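Local coordinates for protein toxin coregulated pilin (Vibrio cholerae, PDB 3HRV) that is the major subunit of the toxin-coregulated pilus, a type IV pilus essential for bacterial aggregation and colonization of the host small intestine, at residues Val120-Phe134 against Cys179-Asn191. Residues are numbered along the deposited sequence; the frame is centred on the assembly and turned at random.
Sequences VGDMFPFINVKEGAF and CTGTAPFTVAFGN
The Phe124 ring lies flat over the CB of Phe189, which stands 3.3 Å from the ring centroid and almost straight above it, a CH-pi contact. With CG of Phe189 beside its own backbone N (chi1 -64°), the second ring heads on past the first, their planes at 45°, to bring its CE2 within 3.5 Å of Val120 CG2. Beyond this aromatic corner the chains pair as antiparallel strands, 126-131 against 185-191, the latter being the central strand of the pilin's five-stranded sheet and the former its neighbour. Phe126, Asn128 and Lys130 each exchange two backbone hydrogen bonds with Gly190, Ala188 and Thr186 in turn; the straightest runs from Ala188 N to Asn128 O, 2.8 Å at 173°. Ile127, Val129, Phe185, Val187 and Phe189 share one face of the sheet. There Val129, Phe185 and Val187 touch helix 110-120, while Val120 and Phe124 reach helix 24-44, and Cys179, disulfide-bonded to Cys113, brings SG within 4.1 Å of Val129 CG1. On the other face Phe134 folds back so that CZ meets Ala188 CB at 3.6 Å, while Lys130 CD covers one face of its ring.

At the far end Glu131 extends alongside Phe185, carboxylate and ring planes nearly parallel. Its OE1 accepts Thr182 N at 2.8 Å through the anti lone pair, and a water joins OE2, weakly, to Thr180 O. Gly132 N adds a bond to Pro184 O. Six backbone bonds and apolar contacts thus hold the strands together, whereas one direct carboxylate bond and a weak water link tie the loop at Thr182 to the end of strand 126-131.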
loop_
_atom_site.group_PDB
_atom_site.type_symbol
_atom_site.label_atom_id
_atom_site.label_comp_id
_atom_site.label_asym_id
_atom_site.label_seq_id
_atom_site.Cartn_x
_atom_site.Cartn_y
_atom_site.Cartn_z
ATOM N N VAL A 120 3.299 4.790 8.659
ATOM C CA VAL A 120 4.177 4.530 7.518
ATOM C C VAL A 120 3.808 5.336 6.275
ATOM O O VAL A 120 4.527 5.312 5.276
ATOM C CB VAL A 120 4.173 3.028 7.141
ATOM C CG1 VAL A 120 4.512 2.184 8.359
ATOM C CG2 VAL A 120 2.822 2.629 6.575
ATOM N N GLY A 121 2.693 6.051 6.346
ATOM C CA GLY A 121 2.236 6.844 5.216
ATOM C C GLY A 121 3.234 7.796 4.580
ATOM O O GLY A 121 3.230 7.966 3.363
ATOM N N ASP A 122 4.087 8.422 5.386
ATOM C CA ASP A 122 5.069 9.368 4.861
ATOM C C ASP A 122 6.093 8.737 3.925
ATOM O O ASP A 122 6.763 9.435 3.163
ATOM C CB ASP A 122 5.797 10.070 6.009
ATOM C CG ASP A 122 6.725 9.138 6.765
ATOM O OD1 ASP A 122 7.945 9.403 6.795
ATOM O OD2 ASP A 122 6.230 8.136 7.324
ATOM N N MET A 123 6.264 7.200 3.971
ATOM C CA MET A 123 7.208 6.524 3.094
ATOM C C MET A 123 6.626 6.264 1.706
ATOM O O MET A 123 7.352 5.887 0.787
ATOM C CB MET A 123 7.645 5.201 3.732
ATOM C CG MET A 123 8.429 5.351 5.021
ATOM S SD MET A 123 8.849 3.755 5.746
ATOM C CE MET A 123 7.696 2.701 4.929
ATOM N N PHE A 124 5.291 6.621 1.571
ATOM C CA PHE A 124 4.632 6.343 0.294
ATOM C C PHE A 124 3.882 7.523 -0.308
ATOM O O PHE A 124 3.092 8.177 0.366
ATOM C CB PHE A 124 3.643 5.183 0.444
ATOM C CG PHE A 124 4.288 3.872 0.776
ATOM C CD1 PHE A 124 4.444 3.474 2.100
ATOM C CD2 PHE A 124 4.753 3.040 -0.236
ATOM C CE1 PHE A 124 5.058 2.264 2.407
ATOM C CE2 PHE A 124 5.368 1.829 0.061
ATOM C CZ PHE A 124 5.520 1.442 1.386
ATOM N N PRO A 125 4.111 7.815 -1.578
ATOM C CA PRO A 125 3.405 8.932 -2.207
ATOM C C PRO A 125 1.824 8.539 -2.538
ATOM O O PRO A 125 0.962 9.393 -2.743
ATOM C CB PRO A 125 4.410 9.431 -3.248
ATOM C CG PRO A 125 5.181 8.208 -3.596
ATOM C CD PRO A 125 5.386 7.542 -2.261
ATOM N N PHE A 126 1.624 7.308 -2.567
ATOM C CA PHE A 126 0.283 6.837 -2.913
ATOM C C PHE A 126 -0.297 5.939 -1.813
ATOM O O PHE A 126 0.371 5.016 -1.346
ATOM C CB PHE A 126 0.362 6.051 -4.228
ATOM C CG PHE A 126 -0.964 5.552 -4.739
ATOM C CD1 PHE A 126 -1.748 6.344 -5.575
ATOM C CD2 PHE A 126 -1.413 4.273 -4.415
ATOM C CE1 PHE A 126 -2.959 5.866 -6.085
ATOM C CE2 PHE A 126 -2.620 3.787 -4.919
ATOM C CZ PHE A 126 -3.394 4.586 -5.757
ATOM N N ILE A 127 -1.527 6.221 -1.396
ATOM C CA ILE A 127 -2.198 5.423 -0.370
ATOM C C ILE A 127 -3.659 5.236 -0.755
ATOM O O ILE A 127 -4.369 6.207 -1.010
ATOM C CB ILE A 127 -2.148 6.100 1.011
ATOM C CG1 ILE A 127 -0.695 6.347 1.422
ATOM C CG2 ILE A 127 -2.844 5.212 2.042
ATOM C CD1 ILE A 127 -0.545 7.066 2.751
ATOM N N ASN A 128 -4.100 3.983 -0.794
ATOM C CA ASN A 128 -5.474 3.655 -1.157
ATOM C C ASN A 128 -6.041 2.716 -0.093
ATOM O O ASN A 128 -5.543 1.604 0.086
ATOM C CB ASN A 128 -5.496 2.968 -2.529
ATOM C CG ASN A 128 -6.900 2.801 -3.084
ATOM O OD1 ASN A 128 -7.865 2.682 -2.333
ATOM N ND2 ASN A 128 -7.014 2.768 -4.407
ATOM N N VAL A 129 -7.074 3.173 0.611
ATOM C CA VAL A 129 -7.707 2.382 1.669
ATOM C C VAL A 129 -8.987 1.750 1.143
ATOM O O VAL A 129 -9.899 2.451 0.711
ATOM C CB VAL A 129 -8.047 3.260 2.890
ATOM C CG1 VAL A 129 -8.697 2.414 3.978
ATOM C CG2 VAL A 129 -6.781 3.927 3.416
ATOM N N LYS A 130 -9.060 0.427 1.203
ATOM C CA LYS A 130 -10.217 -0.290 0.684
ATOM C C LYS A 130 -10.833 -1.255 1.688
ATOM O O LYS A 130 -10.152 -1.754 2.579
ATOM C CB LYS A 130 -9.785 -1.063 -0.566
ATOM C CG LYS A 130 -10.877 -1.842 -1.267
ATOM C CD LYS A 130 -10.301 -2.636 -2.431
ATOM C CE LYS A 130 -11.386 -3.381 -3.182
ATOM N NZ LYS A 130 -12.388 -2.441 -3.757
ATOM N N GLU A 131 -12.129 -1.506 1.523
ATOM C CA GLU A 131 -12.828 -2.505 2.323
ATOM C C GLU A 131 -12.818 -3.864 1.631
ATOM O O GLU A 131 -13.531 -4.077 0.650
ATOM C CB GLU A 131 -14.271 -2.063 2.578
ATOM C CG GLU A 131 -14.413 -0.993 3.648
ATOM C CD GLU A 131 -15.643 -0.130 3.452
ATOM O OE1 GLU A 131 -16.478 -0.060 4.379
ATOM O OE2 GLU A 131 -15.778 0.476 2.368
ATOM N N GLY A 132 -11.948 -4.720 2.203
ATOM C CA GLY A 132 -11.750 -5.981 1.519
ATOM C C GLY A 132 -10.457 -5.892 0.735
ATOM O O GLY A 132 -9.837 -4.828 0.667
ATOM N N ALA A 133 -10.050 -6.998 0.126
ATOM C CA ALA A 133 -8.806 -7.026 -0.629
ATOM C C ALA A 133 -8.923 -6.489 -2.052
ATOM O O ALA A 133 -10.016 -6.390 -2.608
ATOM C CB ALA A 133 -8.264 -8.450 -0.665
ATOM N N PHE A 134 -7.782 -6.121 -2.625
ATOM C CA PHE A 134 -7.744 -5.644 -3.998
ATOM C C PHE A 134 -7.691 -6.923 -4.823
ATOM O O PHE A 134 -6.748 -7.707 -4.705
ATOM C CB PHE A 134 -6.495 -4.793 -4.251
ATOM C CG PHE A 134 -6.506 -3.470 -3.534
ATOM C CD1 PHE A 134 -6.095 -3.374 -2.207
ATOM C CD2 PHE A 134 -6.956 -2.323 -4.181
ATOM C CE1 PHE A 134 -6.135 -2.152 -1.534
ATOM C CE2 PHE A 134 -7.001 -1.100 -3.520
ATOM C CZ PHE A 134 -6.588 -1.013 -2.192
ATOM N N CYS A 179 -10.026 5.497 7.346
ATOM C CA CYS A 179 -10.427 4.096 7.413
ATOM C C CYS A 179 -11.862 3.890 7.881
ATOM O O CYS A 179 -12.176 2.880 8.506
ATOM C CB CYS A 179 -9.488 3.324 8.335
ATOM S SG CYS A 179 -7.725 3.403 7.889
ATOM N N THR A 180 -12.738 4.837 7.571
ATOM C CA THR A 180 -14.133 4.708 7.972
ATOM C C THR A 180 -14.768 3.547 7.223
ATOM O O THR A 180 -14.401 3.262 6.079
ATOM C CB THR A 180 -14.939 5.990 7.663
ATOM O OG1 THR A 180 -16.308 5.786 8.027
ATOM C CG2 THR A 180 -14.863 6.337 6.177
ATOM N N GLY A 181 -15.703 2.860 7.869
ATOM C CA GLY A 181 -16.363 1.760 7.197
ATOM C C GLY A 181 -16.397 0.430 7.915
ATOM O O GLY A 181 -16.480 0.359 9.145
ATOM N N THR A 182 -16.324 -0.632 7.120
ATOM C CA THR A 182 -16.383 -1.997 7.615
ATOM C C THR A 182 -15.059 -2.733 7.456
ATOM O O THR A 182 -14.469 -2.732 6.379
ATOM C CB THR A 182 -17.460 -2.793 6.853
ATOM O OG1 THR A 182 -18.702 -2.077 6.898
ATOM C CG2 THR A 182 -17.642 -4.169 7.461
ATOM N N ALA A 183 -14.596 -3.357 8.534
ATOM C CA ALA A 183 -13.357 -4.126 8.501
ATOM C C ALA A 183 -13.691 -5.481 7.881
ATOM O O ALA A 183 -14.856 -5.880 7.848
ATOM C CB ALA A 183 -12.819 -4.310 9.911
ATOM N N PRO A 184 -12.678 -6.212 7.382
ATOM C CA PRO A 184 -11.258 -5.854 7.368
ATOM C C PRO A 184 -10.903 -4.878 6.258
ATOM O O PRO A 184 -11.534 -4.857 5.197
ATOM C CB PRO A 184 -10.575 -7.199 7.168
ATOM C CG PRO A 184 -11.505 -7.869 6.209
ATOM C CD PRO A 184 -12.873 -7.554 6.801
ATOM N N PHE A 185 -9.883 -4.073 6.510
ATOM C CA PHE A 185 -9.427 -3.113 5.525
ATOM C C PHE A 185 -8.119 -3.578 4.921
ATOM O O PHE A 185 -7.346 -4.295 5.556
ATOM C CB PHE A 185 -9.187 -1.744 6.157
ATOM C CG PHE A 185 -10.405 -1.135 6.770
ATOM C CD1 PHE A 185 -10.791 -1.468 8.064
ATOM C CD2 PHE A 185 -11.181 -0.237 6.047
ATOM C CE1 PHE A 185 -11.935 -0.914 8.631
ATOM C CE2 PHE A 185 -12.326 0.323 6.602
ATOM C CZ PHE A 185 -12.705 -0.016 7.896
ATOM N N THR A 186 -7.888 -3.172 3.681
ATOM C CA THR A 186 -6.642 -3.477 3.001
ATOM C C THR A 186 -6.127 -2.126 2.553
ATOM O O THR A 186 -6.852 -1.357 1.925
ATOM C CB THR A 186 -6.834 -4.358 1.754
ATOM O OG1 THR A 186 -7.389 -5.624 2.130
ATOM C CG2 THR A 186 -5.487 -4.597 1.076
ATOM N N VAL A 187 -4.884 -1.823 2.895
ATOM C CA VAL A 187 -4.303 -0.557 2.492
ATOM C C VAL A 187 -3.228 -0.824 1.455
ATOM O O VAL A 187 -2.366 -1.685 1.636
ATOM C CB VAL A 187 -3.677 0.193 3.682
ATOM C CG1 VAL A 187 -3.104 1.523 3.210
ATOM C CG2 VAL A 187 -4.727 0.423 4.761
ATOM N N ALA A 188 -3.304 -0.096 0.349
ATOM C CA ALA A 188 -2.330 -0.234 -0.719
ATOM C C ALA A 188 -1.372 0.944 -0.626
ATOM O O ALA A 188 -1.782 2.097 -0.759
ATOM C CB ALA A 188 -3.032 -0.234 -2.071
ATOM N N PHE A 189 -0.102 0.651 -0.365
ATOM C CA PHE A 189 0.924 1.678 -0.266
ATOM C C PHE A 189 1.689 1.636 -1.575
ATOM O O PHE A 189 2.360 0.649 -1.884
ATOM C CB PHE A 189 1.851 1.391 0.918
ATOM C CG PHE A 189 1.160 1.453 2.252
ATOM C CD1 PHE A 189 0.625 0.305 2.831
ATOM C CD2 PHE A 189 1.021 2.667 2.916
ATOM C CE1 PHE A 189 -0.039 0.366 4.058
ATOM C CE2 PHE A 189 0.358 2.743 4.142
ATOM C CZ PHE A 189 -0.173 1.588 4.713
ATOM N N GLY A 190 1.576 2.700 -2.359
ATOM C CA GLY A 190 2.234 2.698 -3.648
ATOM C C GLY A 190 3.383 3.654 -3.855
ATOM O O GLY A 190 3.494 4.691 -3.197
ATOM N N ASN A 191 4.249 3.276 -4.785
ATOM C CA ASN A 191 5.393 4.089 -5.150
ATOM C C ASN A 191 5.658 3.844 -6.632
ATOM O O ASN A 191 5.037 2.973 -7.247
ATOM C CB ASN A 191 6.622 3.709 -4.323
ATOM C CG ASN A 191 7.571 4.874 -4.137
ATOM O OD1 ASN A 191 7.503 5.862 -4.866
ATOM N ND2 ASN A 191 8.467 4.764 -3.162
HETATM O O HOH W 1 -15.905 3.156 3.872
#